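Local structure of arginine decarboxylase, A207R protein (Paramecium bursaria Chlorella virus 1, 2NVA) at residues L132-D137 against I171-H176; Y209-G214 against V247-E252. The protein catalyses the pyridoxal 5'-phosphate-dependent decarboxylation of arginine to agmatine. All coordinates share one frame; numbering follows the deposited sequence.

Contact 1. Residues L132-D137 against I171-H176. With PL2 ((4-{[(4-{[amino(imino)methyl]amino}butyl)amino]methyl}-5-hydroxy-6-methylpyridin-3-yl)methyl dihydrogen phosphate), chain I.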
ATOM      1  N   LEU A 132      27.842   8.618  -9.191  1.00 11.52           N
ATOM      2  CA  LEU A 132      26.929   9.711  -9.482  1.00 11.78           C
ATOM      3  C   LEU A 132      25.769   9.196 -10.329  1.00 11.84           C
ATOM      4  O   LEU A 132      25.978   8.697 -11.429  1.00 12.16           O
ATOM      5  CB  LEU A 132      27.651  10.872 -10.182  1.00 12.07           C
ATOM      6  CG  LEU A 132      26.754  11.998 -10.724  1.00 12.30           C
ATOM      7  CD1 LEU A 132      26.021  12.752  -9.615  1.00 13.54           C
ATOM      8  CD2 LEU A 132      27.556  12.959 -11.606  1.00 13.27           C
ATOM      9  N   ARG A 133      24.557   9.337  -9.806  1.00 11.86           N
ATOM     10  CA  ARG A 133      23.367   8.982 -10.565  1.00 12.22           C
ATOM     11  C   ARG A 133      22.900  10.181 -11.386  1.00 12.45           C
ATOM     12  O   ARG A 133      22.653  11.258 -10.838  1.00 12.70           O
ATOM     13  CB  ARG A 133      22.239   8.504  -9.650  1.00 12.06           C
ATOM     14  CG  ARG A 133      20.990   8.108 -10.425  1.00 12.64           C
ATOM     15  CD  ARG A 133      19.982   7.414  -9.533  1.00 12.22           C
ATOM     16  NE  ARG A 133      18.693   7.260 -10.198  1.00 13.01           N
ATOM     17  CZ  ARG A 133      17.638   6.680  -9.629  1.00 12.37           C
ATOM     18  NH1 ARG A 133      17.725   6.219  -8.387  1.00 12.53           N
ATOM     19  NH2 ARG A 133      16.492   6.568 -10.296  1.00 12.91           N
ATOM     20  N   ILE A 134      22.806   9.982 -12.698  1.00 12.68           N
ATOM     21  CA  ILE A 134      22.310  11.016 -13.601  1.00 12.57           C
ATOM     22  C   ILE A 134      20.896  10.694 -14.063  1.00 12.33           C
ATOM     23  O   ILE A 134      20.526   9.520 -14.188  1.00 12.39           O
ATOM     24  CB  ILE A 134      23.256  11.232 -14.814  1.00 12.67           C
ATOM     25  CG1 ILE A 134      23.339   9.969 -15.687  1.00 12.75           C
ATOM     26  CG2 ILE A 134      24.650  11.622 -14.301  1.00 11.43           C
ATOM     27  CD1 ILE A 134      24.079  10.178 -17.038  1.00 12.41           C
ATOM     28  N   ARG A 135      20.111  11.738 -14.322  1.00 12.86           N
ATOM     29  CA  ARG A 135      18.752  11.531 -14.802  1.00 13.26           C
ATOM     30  C   ARG A 135      18.751  11.285 -16.310  1.00 13.57           C
ATOM     31  O   ARG A 135      19.269  12.104 -17.082  1.00 13.76           O
ATOM     32  CB  ARG A 135      17.875  12.739 -14.488  1.00 13.25           C
ATOM     33  CG  ARG A 135      16.450  12.553 -14.962  1.00 14.87           C
ATOM     34  CD  ARG A 135      15.630  13.791 -14.748  1.00 15.59           C
ATOM     35  NE  ARG A 135      14.254  13.544 -15.184  1.00 15.68           N
ATOM     36  CZ  ARG A 135      13.226  14.356 -14.951  1.00 16.01           C
ATOM     37  NH1 ARG A 135      13.397  15.481 -14.258  1.00 14.44           N
ATOM     38  NH2 ARG A 135      12.019  14.026 -15.390  1.00 14.57           N
ATOM     39  N   CYS A 136      18.168  10.160 -16.719  1.00 14.02           N
ATOM     40  CA  CYS A 136      18.007   9.817 -18.133  1.00 14.93           C
ATOM     41  C   CYS A 136      16.735   8.989 -18.278  1.00 14.78           C
ATOM     42  O   CYS A 136      16.759   7.769 -18.055  1.00 15.85           O
ATOM     43  CB  CYS A 136      19.193   8.979 -18.643  1.00 15.16           C
ATOM     44  SG  CYS A 136      20.823   9.747 -18.649  1.00 16.90           S
ATOM     45  N   ASP A 137      15.628   9.619 -18.645  1.00 14.29           N
ATOM     46  CA  ASP A 137      14.338   8.935 -18.576  1.00 14.03           C
ATOM     47  C   ASP A 137      13.981   8.138 -19.832  1.00 13.86           C
ATOM     48  O   ASP A 137      14.319   8.525 -20.950  1.00 13.86           O
ATOM     49  CB  ASP A 137      13.197   9.920 -18.316  1.00 14.25           C
ATOM     50  CG  ASP A 137      13.366  10.713 -17.030  1.00 15.42           C
ATOM     51  OD1 ASP A 137      14.292  10.434 -16.234  1.00 14.99           O
ATOM     52  OD2 ASP A 137      12.528  11.619 -16.812  1.00 16.09           O
ATOM     53  N   ILE A 171      33.692   6.853  -8.300  1.00 12.66           N
ATOM     54  CA  ILE A 171      34.203   5.719  -9.070  1.00 12.67           C
ATOM     55  C   ILE A 171      33.360   5.358 -10.309  1.00 12.74           C
ATOM     56  O   ILE A 171      33.725   4.461 -11.073  1.00 12.77           O
ATOM     57  CB  ILE A 171      34.409   4.452  -8.192  1.00 12.53           C
ATOM     58  CG1 ILE A 171      33.070   3.930  -7.640  1.00 13.45           C
ATOM     59  CG2 ILE A 171      35.445   4.724  -7.103  1.00 12.98           C
ATOM     60  CD1 ILE A 171      33.135   2.485  -7.152  1.00 14.26           C
ATOM     61  N   GLY A 172      32.246   6.062 -10.510  1.00 12.97           N
ATOM     62  CA  GLY A 172      31.410   5.762 -11.664  1.00 12.29           C
ATOM     63  C   GLY A 172      30.125   6.548 -11.787  1.00 12.13           C
ATOM     64  O   GLY A 172      29.858   7.496 -11.028  1.00 11.72           O
ATOM     65  N   ILE A 173      29.337   6.134 -12.776  1.00 12.33           N
ATOM     66  CA  ILE A 173      28.101   6.830 -13.143  1.00 11.94           C
ATOM     67  C   ILE A 173      27.002   5.784 -13.252  1.00 12.19           C
ATOM     68  O   ILE A 173      27.231   4.699 -13.793  1.00 12.54           O
ATOM     69  CB  ILE A 173      28.235   7.583 -14.516  1.00 11.98           C
ATOM     70  CG1 ILE A 173      29.443   8.534 -14.530  1.00 12.76           C
ATOM     71  CG2 ILE A 173      26.939   8.311 -14.899  1.00 12.03           C
ATOM     72  CD1 ILE A 173      29.389   9.705 -13.540  1.00 12.63           C
ATOM     73  N   SER A 174      25.827   6.121 -12.735  1.00 12.26           N
ATOM     74  CA  SER A 174      24.651   5.265 -12.872  1.00 12.36           C
ATOM     75  C   SER A 174      23.461   6.050 -13.425  1.00 11.96           C
ATOM     76  O   SER A 174      23.460   7.278 -13.449  1.00 12.10           O
ATOM     77  CB  SER A 174      24.276   4.650 -11.528  1.00 12.40           C
ATOM     78  OG  SER A 174      23.696   5.618 -10.682  1.00 13.50           O
ATOM     79  N   PHE A 175      22.443   5.316 -13.851  1.00 12.29           N
ATOM     80  CA  PHE A 175      21.175   5.906 -14.235  1.00 12.45           C
ATOM     81  C   PHE A 175      20.125   4.831 -14.019  1.00 12.14           C
ATOM     82  O   PHE A 175      20.456   3.648 -13.916  1.00 12.38           O
ATOM     83  CB  PHE A 175      21.196   6.354 -15.707  1.00 12.36           C
ATOM     84  CG  PHE A 175      21.483   5.236 -16.698  1.00 12.48           C
ATOM     85  CD1 PHE A 175      20.457   4.409 -17.165  1.00 12.99           C
ATOM     86  CD2 PHE A 175      22.779   5.026 -17.186  1.00 13.25           C
ATOM     87  CE1 PHE A 175      20.717   3.375 -18.083  1.00 13.98           C
ATOM     88  CE2 PHE A 175      23.043   4.000 -18.113  1.00 12.89           C
ATOM     89  CZ  PHE A 175      22.005   3.178 -18.558  1.00 13.27           C
ATOM     90  N   HIS A 176      18.869   5.250 -13.950  1.00 12.24           N
ATOM     91  CA  HIS A 176      17.763   4.313 -14.054  1.00 12.71           C
ATOM     92  C   HIS A 176      16.749   4.955 -14.980  1.00 12.71           C
ATOM     93  O   HIS A 176      16.240   6.041 -14.685  1.00 13.11           O
ATOM     94  CB  HIS A 176      17.151   4.028 -12.683  1.00 12.95           C
ATOM     95  CG  HIS A 176      16.337   2.770 -12.653  1.00 13.91           C
ATOM     96  ND1 HIS A 176      15.472   2.426 -13.669  1.00 15.30           N
ATOM     97  CD2 HIS A 176      16.264   1.769 -11.744  1.00 15.53           C
ATOM     98  CE1 HIS A 176      14.883   1.277 -13.378  1.00 16.18           C
ATOM     99  NE2 HIS A 176      15.343   0.860 -12.212  1.00 14.95           N
TER
HETATM  100  N1  PL2 I2001      17.679   0.079  -8.934  1.00 16.27           N
HETATM  101  C2  PL2 I2001      17.118   1.160  -8.369  1.00 17.24           C
HETATM  102  C2A PL2 I2001      18.006   2.249  -7.733  1.00 16.58           C
HETATM  103  C3  PL2 I2001      15.721   1.271  -8.374  1.00 17.19           C
HETATM  104  O3  PL2 I2001      15.179   2.382  -7.810  1.00 16.61           O
HETATM  105  C4  PL2 I2001      14.903   0.284  -8.959  1.00 16.25           C
HETATM  106  C4A PL2 I2001      13.348   0.362  -8.975  1.00 17.44           C
HETATM  107  C5  PL2 I2001      15.569  -0.817  -9.535  1.00 15.81           C
HETATM  108  C6  PL2 I2001      16.949  -0.888  -9.502  1.00 15.40           C
HETATM  109  P   PL2 I2001      13.366  -2.970 -11.945  1.00 15.09           P
HETATM  110  N   PL2 I2001      12.847   1.755  -8.937  1.00 17.41           N
HETATM  111  CA  PL2 I2001      11.607   1.858  -8.155  1.00 16.81           C
HETATM  112  CG  PL2 I2001       9.195   1.116  -7.953  1.00 16.95           C
HETATM  113  OP2 PL2 I2001      12.256  -2.441 -12.976  1.00 15.47           O
HETATM  114  OP3 PL2 I2001      12.589  -3.950 -10.904  1.00 14.49           O
HETATM  115  OP1 PL2 I2001      14.490  -3.660 -12.646  1.00 13.21           O
HETATM  116  OP4 PL2 I2001      13.806  -1.642 -11.149  1.00 16.44           O
HETATM  117  C5M PL2 I2001      14.771  -1.953 -10.208  1.00 16.95           C
HETATM  118  CB  PL2 I2001      10.512   0.923  -8.709  1.00 16.95           C
HETATM  119  CD  PL2 I2001       8.084   0.206  -8.528  1.00 15.30           C
HETATM  120  NE  PL2 I2001       6.899   0.403  -7.664  1.00 15.98           N
HETATM  121  CZ  PL2 I2001       5.812  -0.383  -7.622  1.00 16.02           C
HETATM  122  NH2 PL2 I2001       4.812  -0.076  -6.761  1.00 15.33           N
HETATM  123  NH1 PL2 I2001       5.709  -1.450  -8.420  1.00 15.93           N
HETATM  124  O   HOH W   1      18.622   7.889 -12.985  1.00 14.01           O
HETATM  125  O   HOH W   2      16.180   8.839 -15.057  1.00 15.97           O
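Two parallel strands of the TIM barrel, joined in a beta-alpha-beta unit through helix 156-165, pair Leu-132 with Ile-173 and Arg-133 with Ser-174; beyond the strand end His-176 reaches the cofactor. The backbone ladder runs from Leu-132 N to Gly-172 O (2.9 Å), from Ser-174 N back to Leu-132 O, and from Ile-134 N to Ser-174 O. Beyond it the strands part, and ordered water fills in. Water 1 accepts from Arg-133 NE at 2.9 Å and from His-176 N, while a second water accepts from Cys-136 N and lies 2.8 Å from His-176 O. Branched, apolar chains suit the helix-facing side: Ile-173 CD1 touches Leu-132 CB, and its CG2 meets Ile-134 CD1 at 4.0 Å. On the barrel-interior side the short side chain of Ser-174 lets Arg-133 lie close against it, OG 3.4 Å from Arg-133 CB. CG of Arg-133 is anti to the backbone N (chi1 -179°) and the chain is extended from there to NE; Arg-133 and His-176 lie side by side, pointing the same way, their planes 35° apart and NH2 3.5 Å from His-176 CB. Histidine suits the strand end because its ring can hold on at two places: ND1 accepts a hydrogen bond from Gly-178 N in the following loop, and NE2 donates to the phosphate-ester oxygen OP4 of PL2 (3.1 Å, 159° at the hydrogen). CD2 also comes within 3.4 Å of C4 of the pyridine ring, so this one side chain touches both phosphate arm and ring. Outside the barrel, Leu-132 and Ile-134 lie against helix 156-165, Ile-134, Cys-136 and Phe-175 rest on helix 184-204, and strands 109-112 and 210-212 flank the pair.

Contact 2. Residues Y209-G214 against V247-E252. With PL2 ((4-{[(4-{[amino(imino)methyl]amino}butyl)amino]methyl}-5-hydroxy-6-methylpyridin-3-yl)methyl dihydrogen phosphate), chain I.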
ATOM      1  N   TYR A 209      35.606   3.998 -12.973  1.00 13.39           N
ATOM      2  CA  TYR A 209      35.744   2.730 -13.684  1.00 13.65           C
ATOM      3  C   TYR A 209      34.448   1.922 -13.727  1.00 13.50           C
ATOM      4  O   TYR A 209      34.437   0.834 -14.287  1.00 13.73           O
ATOM      5  CB  TYR A 209      36.883   1.871 -13.090  1.00 13.42           C
ATOM      6  CG  TYR A 209      36.777   1.631 -11.595  1.00 14.02           C
ATOM      7  CD1 TYR A 209      36.207   0.468 -11.085  1.00 15.42           C
ATOM      8  CD2 TYR A 209      37.252   2.587 -10.689  1.00 15.18           C
ATOM      9  CE1 TYR A 209      36.127   0.260  -9.701  1.00 15.55           C
ATOM     10  CE2 TYR A 209      37.172   2.389  -9.326  1.00 15.08           C
ATOM     11  CZ  TYR A 209      36.609   1.234  -8.835  1.00 15.35           C
ATOM     12  OH  TYR A 209      36.540   1.059  -7.463  1.00 16.21           O
ATOM     13  N   ILE A 210      33.366   2.434 -13.139  1.00 13.64           N
ATOM     14  CA  ILE A 210      32.108   1.674 -13.120  1.00 13.23           C
ATOM     15  C   ILE A 210      31.013   2.364 -13.921  1.00 13.51           C
ATOM     16  O   ILE A 210      30.782   3.561 -13.746  1.00 13.08           O
ATOM     17  CB  ILE A 210      31.601   1.415 -11.668  1.00 13.40           C
ATOM     18  CG1 ILE A 210      32.555   0.457 -10.924  1.00 13.63           C
ATOM     19  CG2 ILE A 210      30.155   0.860 -11.675  1.00 13.63           C
ATOM     20  CD1 ILE A 210      32.059   0.015  -9.546  1.00 15.68           C
ATOM     21  N   LEU A 211      30.365   1.612 -14.812  1.00 12.76           N
ATOM     22  CA  LEU A 211      29.118   2.050 -15.408  1.00 12.38           C
ATOM     23  C   LEU A 211      28.024   1.205 -14.779  1.00 12.06           C
ATOM     24  O   LEU A 211      28.136  -0.017 -14.734  1.00 12.21           O
ATOM     25  CB  LEU A 211      29.123   1.859 -16.926  1.00 12.70           C
ATOM     26  CG  LEU A 211      27.765   2.016 -17.631  1.00 13.51           C
ATOM     27  CD1 LEU A 211      27.292   3.481 -17.578  1.00 13.50           C
ATOM     28  CD2 LEU A 211      27.805   1.514 -19.078  1.00 12.87           C
ATOM     29  N   ASP A 212      26.980   1.854 -14.277  1.00 12.15           N
ATOM     30  CA  ASP A 212      25.876   1.146 -13.657  1.00 12.68           C
ATOM     31  C   ASP A 212      24.629   1.474 -14.484  1.00 12.56           C
ATOM     32  O   ASP A 212      24.168   2.612 -14.474  1.00 12.70           O
ATOM     33  CB  ASP A 212      25.730   1.618 -12.204  1.00 12.68           C
ATOM     34  CG  ASP A 212      24.556   0.988 -11.465  1.00 14.24           C
ATOM     35  OD1 ASP A 212      23.680   0.312 -12.072  1.00 14.15           O
ATOM     36  OD2 ASP A 212      24.498   1.203 -10.226  1.00 15.14           O
ATOM     37  N   ILE A 213      24.094   0.485 -15.203  1.00 12.24           N
ATOM     38  CA  ILE A 213      22.980   0.763 -16.117  1.00 12.40           C
ATOM     39  C   ILE A 213      21.600   0.639 -15.446  1.00 12.68           C
ATOM     40  O   ILE A 213      20.573   0.683 -16.130  1.00 12.64           O
ATOM     41  CB  ILE A 213      23.028  -0.119 -17.397  1.00 12.33           C
ATOM     42  CG1 ILE A 213      22.928  -1.595 -17.019  1.00 12.69           C
ATOM     43  CG2 ILE A 213      24.295   0.194 -18.232  1.00 12.58           C
ATOM     44  CD1 ILE A 213      22.538  -2.527 -18.200  1.00 13.24           C
ATOM     45  N   GLY A 214      21.582   0.489 -14.120  1.00 12.61           N
ATOM     46  CA  GLY A 214      20.319   0.503 -13.360  1.00 12.52           C
ATOM     47  C   GLY A 214      19.416  -0.688 -13.660  1.00 12.73           C
ATOM     48  O   GLY A 214      19.912  -1.751 -14.028  1.00 13.03           O
ATOM     49  N   VAL A 247      36.844  -0.837 -17.730  1.00 15.05           N
ATOM     50  CA  VAL A 247      35.557  -0.407 -17.160  1.00 14.91           C
ATOM     51  C   VAL A 247      34.777  -1.623 -16.673  1.00 14.94           C
ATOM     52  O   VAL A 247      34.685  -2.619 -17.394  1.00 15.05           O
ATOM     53  CB  VAL A 247      34.705   0.366 -18.191  1.00 15.49           C
ATOM     54  CG1 VAL A 247      33.319   0.728 -17.602  1.00 14.74           C
ATOM     55  CG2 VAL A 247      35.432   1.621 -18.650  1.00 15.51           C
ATOM     56  N   THR A 248      34.260  -1.563 -15.446  1.00 13.89           N
ATOM     57  CA  THR A 248      33.375  -2.611 -14.934  1.00 14.54           C
ATOM     58  C   THR A 248      31.941  -2.160 -15.177  1.00 13.71           C
ATOM     59  O   THR A 248      31.611  -1.013 -14.902  1.00 13.87           O
ATOM     60  CB  THR A 248      33.586  -2.812 -13.419  1.00 14.77           C
ATOM     61  OG1 THR A 248      34.868  -3.391 -13.199  1.00 15.87           O
ATOM     62  CG2 THR A 248      32.518  -3.730 -12.811  1.00 16.28           C
ATOM     63  N   ILE A 249      31.096  -3.048 -15.689  1.00 12.98           N
ATOM     64  CA  ILE A 249      29.703  -2.682 -15.929  1.00 12.56           C
ATOM     65  C   ILE A 249      28.845  -3.474 -14.963  1.00 12.37           C
ATOM     66  O   ILE A 249      29.014  -4.681 -14.818  1.00 12.28           O
ATOM     67  CB  ILE A 249      29.244  -2.966 -17.377  1.00 13.09           C
ATOM     68  CG1 ILE A 249      30.355  -2.637 -18.410  1.00 14.02           C
ATOM     69  CG2 ILE A 249      27.847  -2.306 -17.667  1.00 12.35           C
ATOM     70  CD1 ILE A 249      30.416  -1.166 -18.847  1.00 16.20           C
ATOM     71  N   VAL A 250      27.935  -2.790 -14.284  1.00 12.19           N
ATOM     72  CA  VAL A 250      26.989  -3.460 -13.396  1.00 12.32           C
ATOM     73  C   VAL A 250      25.569  -3.006 -13.747  1.00 12.41           C
ATOM     74  O   VAL A 250      25.388  -2.039 -14.490  1.00 12.56           O
ATOM     75  CB  VAL A 250      27.271  -3.164 -11.885  1.00 12.36           C
ATOM     76  CG1 VAL A 250      28.662  -3.661 -11.467  1.00 13.43           C
ATOM     77  CG2 VAL A 250      27.107  -1.685 -11.573  1.00 13.42           C
ATOM     78  N   ALA A 251      24.579  -3.720 -13.220  1.00 12.06           N
ATOM     79  CA  ALA A 251      23.178  -3.360 -13.397  1.00 12.24           C
ATOM     80  C   ALA A 251      22.443  -3.583 -12.078  1.00 12.40           C
ATOM     81  O   ALA A 251      22.970  -4.247 -11.181  1.00 12.35           O
ATOM     82  CB  ALA A 251      22.543  -4.192 -14.495  1.00 12.41           C
ATOM     83  N   GLU A 252      21.230  -3.040 -11.979  1.00 11.66           N
ATOM     84  CA  GLU A 252      20.434  -3.175 -10.769  1.00 11.98           C
ATOM     85  C   GLU A 252      19.067  -3.784 -11.110  1.00 12.20           C
ATOM     86  O   GLU A 252      18.031  -3.175 -10.830  1.00 12.50           O
ATOM     87  CB  GLU A 252      20.261  -1.810 -10.099  1.00 11.43           C
ATOM     88  CG  GLU A 252      21.567  -1.086  -9.765  1.00 12.91           C
ATOM     89  CD  GLU A 252      21.371   0.405  -9.470  1.00 14.78           C
ATOM     90  OE1 GLU A 252      20.246   0.930  -9.680  1.00 15.69           O
ATOM     91  OE2 GLU A 252      22.346   1.059  -9.035  1.00 15.28           O
TER
HETATM   92  N1  PL2 I2001      17.679   0.079  -8.934  1.00 16.27           N
HETATM   93  C2  PL2 I2001      17.118   1.160  -8.369  1.00 17.24           C
HETATM   94  C2A PL2 I2001      18.006   2.249  -7.733  1.00 16.58           C
HETATM   95  C3  PL2 I2001      15.721   1.271  -8.374  1.00 17.19           C
HETATM   96  O3  PL2 I2001      15.179   2.382  -7.810  1.00 16.61           O
HETATM   97  C4  PL2 I2001      14.903   0.284  -8.959  1.00 16.25           C
HETATM   98  C4A PL2 I2001      13.348   0.362  -8.975  1.00 17.44           C
HETATM   99  C5  PL2 I2001      15.569  -0.817  -9.535  1.00 15.81           C
HETATM  100  C6  PL2 I2001      16.949  -0.888  -9.502  1.00 15.40           C
HETATM  101  P   PL2 I2001      13.366  -2.970 -11.945  1.00 15.09           P
HETATM  102  N   PL2 I2001      12.847   1.755  -8.937  1.00 17.41           N
HETATM  103  CA  PL2 I2001      11.607   1.858  -8.155  1.00 16.81           C
HETATM  104  CG  PL2 I2001       9.195   1.116  -7.953  1.00 16.95           C
HETATM  105  OP2 PL2 I2001      12.256  -2.441 -12.976  1.00 15.47           O
HETATM  106  OP3 PL2 I2001      12.589  -3.950 -10.904  1.00 14.49           O
HETATM  107  OP1 PL2 I2001      14.490  -3.660 -12.646  1.00 13.21           O
HETATM  108  OP4 PL2 I2001      13.806  -1.642 -11.149  1.00 16.44           O
HETATM  109  C5M PL2 I2001      14.771  -1.953 -10.208  1.00 16.95           C
HETATM  110  CB  PL2 I2001      10.512   0.923  -8.709  1.00 16.95           C
HETATM  111  CD  PL2 I2001       8.084   0.206  -8.528  1.00 15.30           C
HETATM  112  NE  PL2 I2001       6.899   0.403  -7.664  1.00 15.98           N
HETATM  113  CZ  PL2 I2001       5.812  -0.383  -7.622  1.00 16.02           C
HETATM  114  NH2 PL2 I2001       4.812  -0.076  -6.761  1.00 15.33           N
HETATM  115  NH1 PL2 I2001       5.709  -1.450  -8.420  1.00 15.93           N
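Val-250 pushes CG2 against Asp-212 CB, 3.6 Å away, on the barrel-interior side of two parallel strands, and on the same side touches Ile-210 CG2. Its chi1 (-61°, measured to CG1) leaves CG2 between the backbone N and the carbonyl carbon, and this branch is the one that meets Asp-212, the two side chains crossing obliquely. A compact beta-branched residue suits this interior place, where Thr-42 and His-44 of strand 41-46 press on it from the next strand. The backbone of Val-250 is held as well: its N donates to Leu-211 O at 2.8 Å, and its O accepts from Ile-213 N. Leu-211 serves the opposite face. CG is anti to the backbone N, and the side chain lies beside that of Ile-249, pointing the same way, with CD2 3.7 Å from Ile-249 CD1. A leucine suits this apolar layer between barrel and helices, where its side chain also touches Ile-191 and Ser-194 of helix 184-204. These are the last two strands of the eight-stranded TIM barrel, linked through helix 229-241, and as in other enzymes of this fold the active site gathers at their C-terminal ends. There the Glu-252 chain, extended beyond CG, brings OE1 2.8 Å from pyridine N1 of PL2, consistent with the glutamate that faces the pyridine nitrogen in related eukaryotic ornithine decarboxylases. Its other oxygen, OE2, is just 2.5 Å from Asp-212 OD2, the carboxylate planes 79° apart, so Asp-212 is a second-shell neighbour of the cofactor. Asp-212 is itself steadied by an Asx turn, in which OD1 accepts from Gly-214 N at 2.9 Å. Gly-214, whose positive phi (67°) suits glycine, offers its O to Glu-252 N at 2.8 Å.

How the contacts relate
From the N terminus, strand 129-133 leads into residues 132-137; the chain then passes through helix 156-165 and returns as strand 170-174, closing the loop of contact 1. Helix 184-204 carries it on to strand 210-212, and after helix 229-241 strand 248-251 closes the loop of contact 2. The two loops follow in series, neither enclosing nor crossing the other. Strands 170-174 and 210-212 are neighbours in the sheet, Ile-171 O lying 2.7 Å from Tyr-209 N, and with 129-133 and 248-251 beyond them they make four consecutive strands of the barrel wall. Both contacts reach the same PL2 from their C-terminal strand ends.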